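Local coordinates for protein chitosanase (Gynuella sunshinyii YC6258, PDB 6X2Q) that probably acts as a family 46 chitosanase that hydrolyses chitosan, and binds a chain of glucosamine units in its cleft, at residues A[15-18]-A[19-23]; A[45-48]-A[49-52]; A[51-54]-A[55-59]; A[106-109]-A[110-113]; A[134-137]-A[138-142]. All coordinates share one frame; numbering follows the deposited sequence.

Contact 1 of 5, residues A[15-18]-A[19-23]; sequences ISIF and ANNTP. Unlike the reference sequence in segment 19-23: Ala19 (reference Glu).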
loop_
_atom_site.group_PDB
_atom_site.type_symbol
_atom_site.label_atom_id
_atom_site.label_comp_id
_atom_site.label_asym_id
_atom_site.label_seq_id
_atom_site.Cartn_x
_atom_site.Cartn_y
_atom_site.Cartn_z
ATOM N N ILE A 15 -7.567 -3.983 1.463
ATOM C CA ILE A 15 -6.351 -3.732 0.699
ATOM C C ILE A 15 -5.703 -5.043 0.301
ATOM O O ILE A 15 -5.141 -5.177 -0.795
ATOM C CB ILE A 15 -5.397 -2.840 1.512
ATOM C CG1 ILE A 15 -6.048 -1.470 1.694
ATOM C CG2 ILE A 15 -4.003 -2.756 0.853
ATOM C CD1 ILE A 15 -5.303 -0.565 2.637
ATOM N N SER A 16 -5.768 -6.035 1.187
ATOM C CA SER A 16 -5.275 -7.353 0.827
ATOM C C SER A 16 -6.028 -7.900 -0.387
ATOM O O SER A 16 -5.417 -8.432 -1.323
ATOM C CB SER A 16 -5.386 -8.289 2.030
ATOM O OG SER A 16 -4.779 -9.531 1.738
ATOM N N ILE A 17 -7.354 -7.755 -0.400
ATOM C CA ILE A 17 -8.135 -8.163 -1.564
ATOM C C ILE A 17 -7.745 -7.335 -2.781
ATOM O O ILE A 17 -7.561 -7.871 -3.878
ATOM C CB ILE A 17 -9.641 -8.054 -1.266
ATOM C CG1 ILE A 17 -10.076 -9.154 -0.295
ATOM C CG2 ILE A 17 -10.456 -8.129 -2.563
ATOM C CD1 ILE A 17 -11.444 -8.917 0.324
ATOM N N PHE A 18 -7.596 -6.021 -2.602
ATOM C CA PHE A 18 -7.197 -5.159 -3.705
ATOM C C PHE A 18 -5.964 -5.699 -4.399
ATOM O O PHE A 18 -5.896 -5.730 -5.631
ATOM C CB PHE A 18 -6.923 -3.739 -3.204
ATOM C CG PHE A 18 -8.161 -2.938 -2.942
ATOM C CD1 PHE A 18 -9.413 -3.452 -3.252
ATOM C CD2 PHE A 18 -8.073 -1.676 -2.376
ATOM C CE1 PHE A 18 -10.557 -2.732 -2.991
ATOM C CE2 PHE A 18 -9.213 -0.939 -2.126
ATOM C CZ PHE A 18 -10.465 -1.462 -2.442
ATOM N N ALA A 19 -4.989 -6.145 -3.625
ATOM C CA ALA A 19 -3.679 -6.461 -4.160
ATOM C C ALA A 19 -3.516 -7.934 -4.511
ATOM O O ALA A 19 -2.795 -8.256 -5.456
ATOM C CB ALA A 19 -2.604 -6.050 -3.156
ATOM N N ASN A 20 -4.166 -8.839 -3.772
ATOM C CA ASN A 20 -3.909 -10.271 -3.906
ATOM C C ASN A 20 -5.175 -11.109 -4.014
ATOM O O ASN A 20 -5.081 -12.340 -3.985
ATOM C CB ASN A 20 -3.079 -10.768 -2.722
ATOM C CG ASN A 20 -1.733 -10.090 -2.639
ATOM O OD1 ASN A 20 -1.271 -9.734 -1.557
ATOM N ND2 ASN A 20 -1.101 -9.886 -3.797
ATOM N N ASN A 21 -6.347 -10.476 -4.101
ATOM C CA ASN A 21 -7.643 -11.161 -4.197
ATOM C C ASN A 21 -7.905 -12.122 -3.035
ATOM O O ASN A 21 -8.550 -13.162 -3.205
ATOM C CB ASN A 21 -7.786 -11.895 -5.532
ATOM C CG ASN A 21 -9.244 -12.123 -5.909
ATOM O OD1 ASN A 21 -10.132 -11.409 -5.436
ATOM N ND2 ASN A 21 -9.497 -13.129 -6.744
ATOM N N THR A 22 -7.447 -11.763 -1.830
ATOM C CA THR A 22 -7.766 -12.592 -0.672
ATOM C C THR A 22 -7.701 -11.710 0.556
ATOM O O THR A 22 -6.816 -10.847 0.627
ATOM C CB THR A 22 -6.802 -13.787 -0.519
ATOM O OG1 THR A 22 -6.986 -14.397 0.766
ATOM C CG2 THR A 22 -5.350 -13.344 -0.625
ATOM N N PRO A 23 -8.586 -11.893 1.542
ATOM C CA PRO A 23 -8.496 -11.081 2.762
ATOM C C PRO A 23 -7.361 -11.497 3.688
ATOM O O PRO A 23 -7.072 -10.758 4.634
ATOM C CB PRO A 23 -9.860 -11.295 3.422
ATOM C CG PRO A 23 -10.226 -12.688 3.016
ATOM C CD PRO A 23 -9.653 -12.904 1.634
HETATM O O HOH W 1 -2.039 -9.262 1.560
#
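Ser16 and Thr22 meet where helix 5-20 comes to its end and the chain folds back past the last turn. Ser16 sends its hydroxyl to Thr22 O, 2.7 Å from OG, because chi1 (-174°) swings OG away from the backbone N and over beside the carbonyl carbon; it arrives 19° off the plane of the Thr22 carbonyl. The same hydroxyl accepts from a water that also donates to Asn20 OD1, so the water ties the two side chains along one flank. Asn21, with positive phi in the left-handed helical region, turns the chain out of the helix; its N still bonds Ile17 O at 2.9 Å, and its side-chain amide goes on to Asp236. On the neighbouring flank Ile17 meets Pro23: CG1 lies 3.6 Å from Pro23 N, and the tip CD1 is 4.2 Å from CB of the proline ring, with Phe238 touching both residues. Phe18 turns from this end toward helices 134-147 and 209-219. Ala19 stands where the reference sequence has glutamate; its side chain is about 5 Å from a bound glucosamine. Its N bonds Ile15 O at 3.0 Å, while its methyl CB rests 3.6 Å from that same carbonyl oxygen.

Contact 2 of 5, residues A[45-48]-A[49-52]; sequences GFTS and ATGD. With GCS (2-amino-2-deoxy-beta-D-glucopyranose), chain B; GCS (2-amino-2-deoxy-beta-D-glucopyranose), chain C.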
loop_
_atom_site.group_PDB
_atom_site.type_symbol
_atom_site.label_atom_id
_atom_site.label_comp_id
_atom_site.label_asym_id
_atom_site.label_seq_id
_atom_site.Cartn_x
_atom_site.Cartn_y
_atom_site.Cartn_z
ATOM N N GLY A 45 3.763 -5.316 0.042
ATOM C CA GLY A 45 4.499 -5.213 -1.203
ATOM C C GLY A 45 5.807 -4.464 -1.032
ATOM O O GLY A 45 6.097 -3.522 -1.784
ATOM N N PHE A 46 6.586 -4.840 -0.016
ATOM C CA PHE A 46 7.934 -4.308 0.087
ATOM C C PHE A 46 8.725 -4.727 -1.153
ATOM O O PHE A 46 8.445 -5.755 -1.777
ATOM C CB PHE A 46 8.624 -4.796 1.371
ATOM C CG PHE A 46 7.737 -4.782 2.600
ATOM C CD1 PHE A 46 7.479 -3.595 3.282
ATOM C CD2 PHE A 46 7.184 -5.963 3.087
ATOM C CE1 PHE A 46 6.672 -3.585 4.429
ATOM C CE2 PHE A 46 6.367 -5.973 4.235
ATOM C CZ PHE A 46 6.121 -4.785 4.915
ATOM N N THR A 47 9.711 -3.920 -1.518
ATOM C CA THR A 47 10.325 -4.022 -2.834
ATOM C C THR A 47 11.839 -3.857 -2.780
ATOM O O THR A 47 12.359 -3.039 -2.017
ATOM C CB THR A 47 9.690 -2.974 -3.751
ATOM O OG1 THR A 47 8.441 -3.476 -4.263
ATOM C CG2 THR A 47 10.634 -2.486 -4.850
ATOM N N SER A 48 12.536 -4.628 -3.625
ATOM C CA SER A 48 13.992 -4.542 -3.692
ATOM C C SER A 48 14.453 -3.147 -4.085
ATOM O O SER A 48 15.420 -2.617 -3.522
ATOM C CB SER A 48 14.546 -5.550 -4.700
ATOM O OG SER A 48 14.036 -6.849 -4.492
ATOM N N ALA A 49 13.822 -2.564 -5.109
ATOM C CA ALA A 49 14.283 -1.280 -5.630
ATOM C C ALA A 49 13.989 -0.101 -4.700
ATOM O O ALA A 49 14.697 0.909 -4.771
ATOM C CB ALA A 49 13.668 -1.023 -7.006
ATOM N N THR A 50 12.986 -0.184 -3.825
ATOM C CA THR A 50 12.511 1.016 -3.138
ATOM C C THR A 50 12.929 1.124 -1.672
ATOM O O THR A 50 12.446 2.032 -0.991
ATOM C CB THR A 50 10.979 1.150 -3.231
ATOM O OG1 THR A 50 10.334 -0.027 -2.719
ATOM C CG2 THR A 50 10.532 1.429 -4.680
ATOM N N GLY A 51 13.749 0.199 -1.181
ATOM C CA GLY A 51 14.312 0.303 0.175
ATOM C C GLY A 51 13.466 -0.230 1.314
ATOM O O GLY A 51 13.991 -0.302 2.400
ATOM N N ASP A 52 12.219 -0.613 1.082
ATOM C CA ASP A 52 11.365 -1.061 2.210
ATOM C C ASP A 52 11.616 -2.539 2.474
ATOM O O ASP A 52 11.517 -2.939 3.600
ATOM C CB ASP A 52 9.917 -0.560 2.110
ATOM C CG ASP A 52 9.162 -1.017 0.889
ATOM O OD1 ASP A 52 7.951 -1.056 0.942
ATOM O OD2 ASP A 52 9.808 -1.329 -0.079
HETATM C C1 GCS B . 5.489 0.467 -3.485
HETATM C C2 GCS B . 6.701 0.483 -2.575
HETATM C C3 GCS B . 6.914 1.880 -2.068
HETATM C C4 GCS B . 7.130 2.865 -3.206
HETATM C C5 GCS B . 6.072 2.509 -4.256
HETATM C C6 GCS B . 6.143 3.246 -5.565
HETATM N N2 GCS B . 6.654 -0.458 -1.516
HETATM O O1 GCS B . 5.125 -0.776 -4.082
HETATM O O3 GCS B . 8.036 1.829 -1.282
HETATM O O4 GCS B . 7.445 3.925 -2.821
HETATM O O5 GCS B . 6.011 1.140 -4.562
HETATM O O6 GCS B . 7.442 3.436 -6.015
HETATM C C1 GCS C . 3.628 -3.293 -6.478
HETATM C C2 GCS C . 3.283 -1.920 -7.279
HETATM C C3 GCS C . 3.859 -0.839 -6.238
HETATM C C4 GCS C . 3.617 -1.073 -4.707
HETATM C C5 GCS C . 3.491 -2.436 -4.004
HETATM C C6 GCS C . 2.610 -2.293 -3.105
HETATM N N2 GCS C . 3.815 -1.832 -8.518
HETATM O O1 GCS C . 2.997 -4.214 -7.273
HETATM O O3 GCS C . 2.992 0.281 -6.516
HETATM O O5 GCS C . 3.227 -3.339 -5.155
HETATM O O6 GCS C . 2.015 -3.555 -2.756
#
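Asp52 folds back onto Phe46 and Thr47 at the turn that joins strand 46-47 to helix 52-63, one residue past the N-cap Gly51. Its CB lies 4.1 Å from Phe46 CD1. From there CG takes the position between backbone N and carbonyl carbon (chi1 61°), which aims the carboxylate back at the strand, and it sits in the plane of the Phe46 ring at the ring's edge. The two side chains cross at about a right angle, their planes 69° apart. OD2 accepts from Thr47 N and from Thr50 OG1, each 3.0 Å from it; the two donors come from opposite faces of the carboxylate plane and so hold the group against rotation. Thr50 OG1 packs 3.2 Å from Thr47 CB, and a weak bond from Thr50 N to Thr47 O spans the turn. OD1 serves the ligand: N2 of the chain B glucosamine donates to Asp52 OD1, while Tyr118 OH also bonds this oxygen. With an alanine in place of Asp52, Thr47 N and Thr50 OG1 would probably lose their shared acceptor and the sugar amine one of its protein anchors. Gly45, just ahead of the strand, supplies another: its O takes a hydrogen bond from the same N2, 3.1 Å away, and its CA passes 3.4 Å from O6 of the chain C glucosamine.

Contact 3 of 5, residues A[51-54]-A[55-59]; sequences GDML and EVIQR. With GCS (2-amino-2-deoxy-beta-D-glucopyranose), chain B.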
loop_
_atom_site.group_PDB
_atom_site.type_symbol
_atom_site.label_atom_id
_atom_site.label_comp_id
_atom_site.label_asym_id
_atom_site.label_seq_id
_atom_site.Cartn_x
_atom_site.Cartn_y
_atom_site.Cartn_z
ATOM N N GLY A 51 13.749 0.199 -1.181
ATOM C CA GLY A 51 14.312 0.303 0.175
ATOM C C GLY A 51 13.466 -0.230 1.314
ATOM O O GLY A 51 13.991 -0.302 2.400
ATOM N N ASP A 52 12.219 -0.613 1.082
ATOM C CA ASP A 52 11.365 -1.061 2.210
ATOM C C ASP A 52 11.616 -2.539 2.474
ATOM O O ASP A 52 11.517 -2.939 3.600
ATOM C CB ASP A 52 9.917 -0.560 2.110
ATOM C CG ASP A 52 9.162 -1.017 0.889
ATOM O OD1 ASP A 52 7.951 -1.056 0.942
ATOM O OD2 ASP A 52 9.808 -1.329 -0.079
ATOM N N MET A 53 12.019 -3.288 1.456
ATOM C CA MET A 53 12.391 -4.702 1.675
ATOM C C MET A 53 13.669 -4.731 2.523
ATOM O O MET A 53 13.765 -5.560 3.395
ATOM C CB MET A 53 12.621 -5.439 0.362
ATOM C CG MET A 53 13.348 -6.722 0.542
ATOM S SD MET A 53 13.508 -7.655 -0.953
ATOM C CE MET A 53 11.830 -8.174 -1.216
ATOM N N LEU A 54 14.575 -3.798 2.274
ATOM C CA LEU A 54 15.840 -3.682 3.021
ATOM C C LEU A 54 15.545 -3.370 4.487
ATOM O O LEU A 54 16.116 -4.010 5.313
ATOM C CB LEU A 54 16.709 -2.590 2.402
ATOM C CG LEU A 54 17.940 -2.236 3.223
ATOM C CD1 LEU A 54 18.953 -3.356 3.178
ATOM C CD2 LEU A 54 18.569 -0.953 2.763
ATOM N N GLU A 55 14.670 -2.417 4.761
ATOM C CA GLU A 55 14.391 -2.072 6.141
ATOM C C GLU A 55 13.839 -3.265 6.913
ATOM O O GLU A 55 14.229 -3.494 8.062
ATOM C CB GLU A 55 13.435 -0.895 6.210
ATOM C CG GLU A 55 13.308 -0.398 7.614
ATOM C CD GLU A 55 12.207 0.601 7.772
ATOM O OE1 GLU A 55 11.867 0.907 8.931
ATOM O OE2 GLU A 55 11.683 1.075 6.743
ATOM N N VAL A 56 12.949 -4.048 6.294
ATOM C CA VAL A 56 12.388 -5.210 6.975
ATOM C C VAL A 56 13.503 -6.176 7.370
ATOM O O VAL A 56 13.612 -6.598 8.533
ATOM C CB VAL A 56 11.331 -5.891 6.084
ATOM C CG1 VAL A 56 10.931 -7.238 6.652
ATOM C CG2 VAL A 56 10.092 -4.992 5.902
ATOM N N ILE A 57 14.369 -6.516 6.412
ATOM C CA ILE A 57 15.404 -7.502 6.684
ATOM C C ILE A 57 16.421 -6.942 7.664
ATOM O O ILE A 57 16.852 -7.644 8.581
ATOM C CB ILE A 57 16.034 -7.988 5.364
ATOM C CG1 ILE A 57 14.978 -8.778 4.583
ATOM C CG2 ILE A 57 17.300 -8.866 5.596
ATOM C CD1 ILE A 57 15.335 -9.069 3.131
ATOM N N GLN A 58 16.765 -5.655 7.540
ATOM C CA GLN A 58 17.690 -5.057 8.504
ATOM C C GLN A 58 17.119 -5.097 9.916
ATOM O O GLN A 58 17.799 -5.517 10.862
ATOM C CB GLN A 58 18.041 -3.624 8.106
ATOM C CG GLN A 58 19.163 -3.571 7.089
ATOM C CD GLN A 58 19.537 -2.161 6.659
ATOM O OE1 GLN A 58 18.734 -1.223 6.757
ATOM N NE2 GLN A 58 20.765 -2.008 6.156
ATOM N N ARG A 59 15.869 -4.667 10.087
ATOM C CA ARG A 59 15.303 -4.700 11.428
ATOM C C ARG A 59 15.232 -6.128 11.947
ATOM O O ARG A 59 15.515 -6.382 13.119
ATOM C CB ARG A 59 13.932 -4.038 11.440
ATOM C CG ARG A 59 14.030 -2.597 11.017
ATOM C CD ARG A 59 12.711 -1.893 11.104
ATOM N NE ARG A 59 12.303 -1.729 12.485
ATOM C CZ ARG A 59 11.255 -1.010 12.857
ATOM N NH1 ARG A 59 10.533 -0.388 11.940
ATOM N NH2 ARG A 59 10.935 -0.910 14.140
HETATM C C1 GCS B . 5.489 0.467 -3.485
HETATM C C2 GCS B . 6.701 0.483 -2.575
HETATM C C3 GCS B . 6.914 1.880 -2.068
HETATM C C4 GCS B . 7.130 2.865 -3.206
HETATM C C5 GCS B . 6.072 2.509 -4.256
HETATM C C6 GCS B . 6.143 3.246 -5.565
HETATM N N2 GCS B . 6.654 -0.458 -1.516
HETATM O O1 GCS B . 5.125 -0.776 -4.082
HETATM O O3 GCS B . 8.036 1.829 -1.282
HETATM O O4 GCS B . 7.445 3.925 -2.821
HETATM O O5 GCS B . 6.011 1.140 -4.562
HETATM O O6 GCS B . 7.442 3.436 -6.015
#
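CG of Leu54 is anti to its backbone N (chi1 171°) and CG of Gln58 stands beside its own (chi1 -84°), and one turn apart the two chains cross. The result sets the leucine methyl CD1 against the amide carbon, 3.7 Å from Gln58 CD, with the extended glutamine chain laid across the branched tip and its CG 3.9 Å from that methyl. Cutting Gln58 back to an alanine would probably uncover this side of Leu54 and leave its branch freer to turn. On another face of the helix, Met53 and Ile57 lie side by side and point the same way, Met53 CG 4.0 Å from Ile57 CD1, both packed against Trp97 of helix 93-100. Val56 leans toward helix 104-129, its CG2 3.4 Å from Asp52 O. Between these side chains the backbone bonds run from Glu55 N to Gly51 O (3.2 Å) on to Gln58 N and Leu54 O (2.8 Å), the last nearly straight at 167°. Beyond them Arg59 NH1 forms a long salt bridge, 3.5 Å, to Glu55 OE1. This is the first part of an amphipathic alpha-helix opened by an N-cap glycine, whose start holds Asp52 at the glucosamine-binding cleft.

Contact 4 of 5, residues A[106-109]-A[110-113]; sequences FRQV and QDDV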
loop_
_atom_site.group_PDB
_atom_site.type_symbol
_atom_site.label_atom_id
_atom_site.label_comp_id
_atom_site.label_asym_id
_atom_site.label_seq_id
_atom_site.Cartn_x
_atom_site.Cartn_y
_atom_site.Cartn_z
ATOM N N PHE A 106 9.145 -12.302 12.357
ATOM C CA PHE A 106 9.350 -11.688 11.044
ATOM C C PHE A 106 8.085 -10.991 10.565
ATOM O O PHE A 106 8.142 -9.854 10.088
ATOM C CB PHE A 106 9.790 -12.738 10.026
ATOM C CG PHE A 106 10.167 -12.160 8.688
ATOM C CD1 PHE A 106 11.231 -11.279 8.573
ATOM C CD2 PHE A 106 9.478 -12.515 7.545
ATOM C CE1 PHE A 106 11.579 -10.745 7.341
ATOM C CE2 PHE A 106 9.829 -11.987 6.303
ATOM C CZ PHE A 106 10.874 -11.099 6.204
ATOM N N ARG A 107 6.935 -11.662 10.693
ATOM C CA ARG A 107 5.661 -11.031 10.365
ATOM C C ARG A 107 5.451 -9.770 11.189
ATOM O O ARG A 107 4.971 -8.754 10.670
ATOM C CB ARG A 107 4.518 -12.027 10.579
ATOM C CG ARG A 107 4.724 -13.319 9.769
ATOM C CD ARG A 107 3.423 -14.051 9.486
ATOM N NE ARG A 107 2.791 -14.555 10.704
ATOM C CZ ARG A 107 3.110 -15.705 11.298
ATOM N NH1 ARG A 107 4.059 -16.487 10.802
ATOM N NH2 ARG A 107 2.477 -16.077 12.393
ATOM N N GLN A 108 5.858 -9.801 12.459
ATOM C CA GLN A 108 5.725 -8.626 13.317
ATOM C C GLN A 108 6.562 -7.463 12.796
ATOM O O GLN A 108 6.102 -6.315 12.795
ATOM C CB GLN A 108 6.117 -8.978 14.759
ATOM C CG GLN A 108 6.018 -7.813 15.750
ATOM C CD GLN A 108 4.595 -7.266 15.879
ATOM O OE1 GLN A 108 3.673 -7.993 16.235
ATOM N NE2 GLN A 108 4.419 -5.981 15.578
ATOM N N VAL A 109 7.787 -7.744 12.333
ATOM C CA VAL A 109 8.618 -6.701 11.731
ATOM C C VAL A 109 7.910 -6.088 10.523
ATOM O O VAL A 109 7.927 -4.867 10.323
ATOM C CB VAL A 109 10.006 -7.268 11.351
ATOM C CG1 VAL A 109 10.820 -6.248 10.541
ATOM C CG2 VAL A 109 10.785 -7.688 12.598
ATOM N N GLN A 110 7.278 -6.926 9.699
ATOM C CA GLN A 110 6.496 -6.408 8.579
ATOM C C GLN A 110 5.373 -5.495 9.068
ATOM O O GLN A 110 5.102 -4.455 8.453
ATOM C CB GLN A 110 5.927 -7.564 7.767
ATOM C CG GLN A 110 6.968 -8.364 7.014
ATOM C CD GLN A 110 6.330 -9.335 6.033
ATOM O OE1 GLN A 110 5.453 -8.946 5.243
ATOM N NE2 GLN A 110 6.761 -10.604 6.077
ATOM N N ASP A 111 4.722 -5.859 10.186
ATOM C CA ASP A 111 3.658 -5.012 10.731
ATOM C C ASP A 111 4.226 -3.679 11.190
ATOM O O ASP A 111 3.631 -2.622 10.948
ATOM C CB ASP A 111 2.945 -5.696 11.908
ATOM C CG ASP A 111 2.200 -6.968 11.508
ATOM O OD1 ASP A 111 1.874 -7.133 10.315
ATOM O OD2 ASP A 111 1.955 -7.830 12.391
ATOM N N ASP A 112 5.374 -3.715 11.868
ATOM C CA ASP A 112 5.963 -2.481 12.373
ATOM C C ASP A 112 6.352 -1.563 11.224
ATOM O O ASP A 112 6.094 -0.357 11.266
ATOM C CB ASP A 112 7.186 -2.786 13.250
ATOM C CG ASP A 112 6.833 -3.535 14.552
ATOM O OD1 ASP A 112 5.641 -3.585 14.939
ATOM O OD2 ASP A 112 7.775 -4.065 15.199
ATOM N N VAL A 113 6.980 -2.116 10.188
ATOM C CA VAL A 113 7.365 -1.291 9.047
ATOM C C VAL A 113 6.135 -0.712 8.361
ATOM O O VAL A 113 6.099 0.485 8.048
ATOM C CB VAL A 113 8.235 -2.095 8.073
ATOM C CG1 VAL A 113 8.482 -1.290 6.833
ATOM C CG2 VAL A 113 9.541 -2.477 8.743
#
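From Gln110 N to Phe106 O (3.1 Å) through Val113 N to Val109 O (2.9 Å), four successive i to i+4 bonds keep the backbone in regular alpha-helix. Two pairs of side chains follow the same spacing on different flanks. Gln108 bends at chi2 (61°), which swings its amide toward the next turn, and NE2 donates to Asp112 OD1 at 2.8 Å. The oxygen lies within the amide plane of Gln108, whereas the donor comes in from above the carboxylate plane, the two planes being 44° apart. This polar bridge sits on the outer side of helix 104-129, a long helix of the glycosyl hydrolase family 46 fold, which belongs to the lysozyme clan. The inward side is different: the Phe106 ring and the Gln110 amide meet obliquely, NE2 3.4 Å from CE2, with their planes 68° apart. Gln110 OE1 accepts from Arg43 N, which anchors the amide at its other end, and the Phe106 ring makes edge-to-face contacts with Tyr60 and Trp97. Asp111 tucks CG to 3.4 Å from Arg107 O, while its OD1 forms a salt bridge with Arg43 and a hydrogen bond with Tyr27 OH. Along the face toward helix 52-63, Val109 is followed by Val113 one turn on; CG2 of Val113 also packs 3.3 Å from Val109 O.

Contact 5 of 5, residues A[134-137]-A[138-142]; sequences PLTL and LALYD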
loop_
_atom_site.group_PDB
_atom_site.type_symbol
_atom_site.label_atom_id
_atom_site.label_comp_id
_atom_site.label_asym_id
_atom_site.label_seq_id
_atom_site.Cartn_x
_atom_site.Cartn_y
_atom_site.Cartn_z
ATOM N N PRO A 134 -13.992 7.576 7.779
ATOM C CA PRO A 134 -13.138 6.379 7.675
ATOM C C PRO A 134 -12.789 5.980 6.241
ATOM O O PRO A 134 -11.665 5.507 5.988
ATOM C CB PRO A 134 -13.981 5.314 8.378
ATOM C CG PRO A 134 -14.774 6.105 9.412
ATOM C CD PRO A 134 -15.096 7.415 8.752
ATOM N N LEU A 135 -13.722 6.169 5.296
ATOM C CA LEU A 135 -13.462 5.816 3.899
ATOM C C LEU A 135 -12.307 6.635 3.333
ATOM O O LEU A 135 -11.455 6.104 2.607
ATOM C CB LEU A 135 -14.726 6.033 3.056
ATOM C CG LEU A 135 -14.573 5.790 1.553
ATOM C CD1 LEU A 135 -14.266 4.330 1.320
ATOM C CD2 LEU A 135 -15.818 6.186 0.782
ATOM N N THR A 136 -12.264 7.938 3.646
ATOM C CA THR A 136 -11.131 8.766 3.232
ATOM C C THR A 136 -9.810 8.240 3.805
ATOM O O THR A 136 -8.782 8.242 3.115
ATOM C CB THR A 136 -11.372 10.216 3.656
ATOM O OG1 THR A 136 -12.672 10.593 3.235
ATOM C CG2 THR A 136 -10.377 11.180 3.005
ATOM N N LEU A 137 -9.818 7.783 5.064
ATOM C CA LEU A 137 -8.602 7.230 5.658
ATOM C C LEU A 137 -8.171 5.965 4.930
ATOM O O LEU A 137 -6.978 5.760 4.667
ATOM C CB LEU A 137 -8.822 6.942 7.150
ATOM C CG LEU A 137 -8.643 8.089 8.159
ATOM C CD1 LEU A 137 -9.251 9.394 7.670
ATOM C CD2 LEU A 137 -9.220 7.724 9.541
ATOM N N LEU A 138 -9.134 5.106 4.602
ATOM C CA LEU A 138 -8.824 3.897 3.866
ATOM C C LEU A 138 -8.227 4.245 2.505
ATOM O O LEU A 138 -7.189 3.698 2.114
ATOM C CB LEU A 138 -10.098 3.063 3.730
ATOM C CG LEU A 138 -9.993 1.854 2.803
ATOM C CD1 LEU A 138 -8.986 0.849 3.351
ATOM C CD2 LEU A 138 -11.356 1.217 2.639
ATOM N N ALA A 139 -8.833 5.210 1.810
ATOM C CA ALA A 139 -8.345 5.602 0.492
ATOM C C ALA A 139 -6.937 6.164 0.571
ATOM O O ALA A 139 -6.103 5.885 -0.297
ATOM C CB ALA A 139 -9.288 6.628 -0.132
ATOM N N LEU A 140 -6.648 6.965 1.601
ATOM C CA LEU A 140 -5.281 7.463 1.733
ATOM C C LEU A 140 -4.312 6.345 2.076
ATOM O O LEU A 140 -3.153 6.370 1.645
ATOM C CB LEU A 140 -5.208 8.553 2.799
ATOM C CG LEU A 140 -6.007 9.809 2.467
ATOM C CD1 LEU A 140 -6.127 10.698 3.717
ATOM C CD2 LEU A 140 -5.389 10.564 1.316
ATOM N N TYR A 141 -4.768 5.362 2.844
ATOM C CA TYR A 141 -3.871 4.301 3.287
ATOM C C TYR A 141 -3.554 3.350 2.138
ATOM O O TYR A 141 -2.394 2.959 1.936
ATOM C CB TYR A 141 -4.511 3.569 4.451
ATOM C CG TYR A 141 -3.750 2.386 4.992
ATOM C CD1 TYR A 141 -2.372 2.420 5.160
ATOM C CD2 TYR A 141 -4.433 1.239 5.371
ATOM C CE1 TYR A 141 -1.699 1.325 5.683
ATOM C CE2 TYR A 141 -3.787 0.156 5.885
ATOM C CZ TYR A 141 -2.421 0.194 6.041
ATOM O OH TYR A 141 -1.803 -0.918 6.558
ATOM N N ASP A 142 -4.580 2.983 1.368
ATOM C CA ASP A 142 -4.368 2.169 0.184
ATOM C C ASP A 142 -3.478 2.886 -0.817
ATOM O O ASP A 142 -2.588 2.272 -1.408
ATOM C CB ASP A 142 -5.709 1.815 -0.451
ATOM C CG ASP A 142 -5.559 0.864 -1.623
ATOM O OD1 ASP A 142 -5.096 -0.271 -1.377
ATOM O OD2 ASP A 142 -5.893 1.240 -2.780
#
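Pro134 and Leu138 span the first turn of helix 134-147, a buried alpha-helix set among helices 5-20, 104-129, 177-193 and 209-219. Leu138 N bonds Pro134 O at 2.9 Å with the donor in the carbonyl plane, and the next three amides repeat the step as far as Tyr141 N to Leu137 O. Side chains meet lightly along the helix and mostly turn outward to its neighbours. Leu140 carries CG beside its own backbone N (chi1 -64°), which lays that carbon 3.3 Å from Thr136 O and its CD1 4.3 Å from Thr136 CG2. Leu135 CD1 approaches Leu138 CD2 only to 4.5 Å, as both residues reach for helix 209-219. Ala139, with no more than a methyl, rests CB 3.5 Å from Leu135 O and lets Leu181 and Leu185 come in close. Polar groups turn to partners outside: Thr136 OG1 bonds Glu177, and Asp142 makes salt bridges to Arg210 and Arg188. Within the turn itself the buried backbone N-H and C=O groups are satisfied by the helix's own bonds, and the hydrocarbon side chains are left to pack on the neighbouring helices.

In the fold
Contacts 2 and 3 share Gly51 and Asp52: the turn of contact 2 becomes the helix of contact 3, and both reach the chain B glucosamine through that aspartate, contact 2 through Gly45 as well. Contact 4 backs them, Phe46 CE1 lying 3.8 Å from Val113 CG1 and Val56 CG1 3.6 Å from Phe106 CE1, so strand 46-47 and helices 52-63 and 104-129 form one packed unit beside the sugar. Contacts 1 and 5 pack on each other, with Ile15 CD1 3.4 Å from Tyr141 CD2. Contact 5 lies across the chain's centre from contact 2, centres about 22 Å apart. Contacts 1 and 2 do not touch, their nearest atoms being about 7 Å apart.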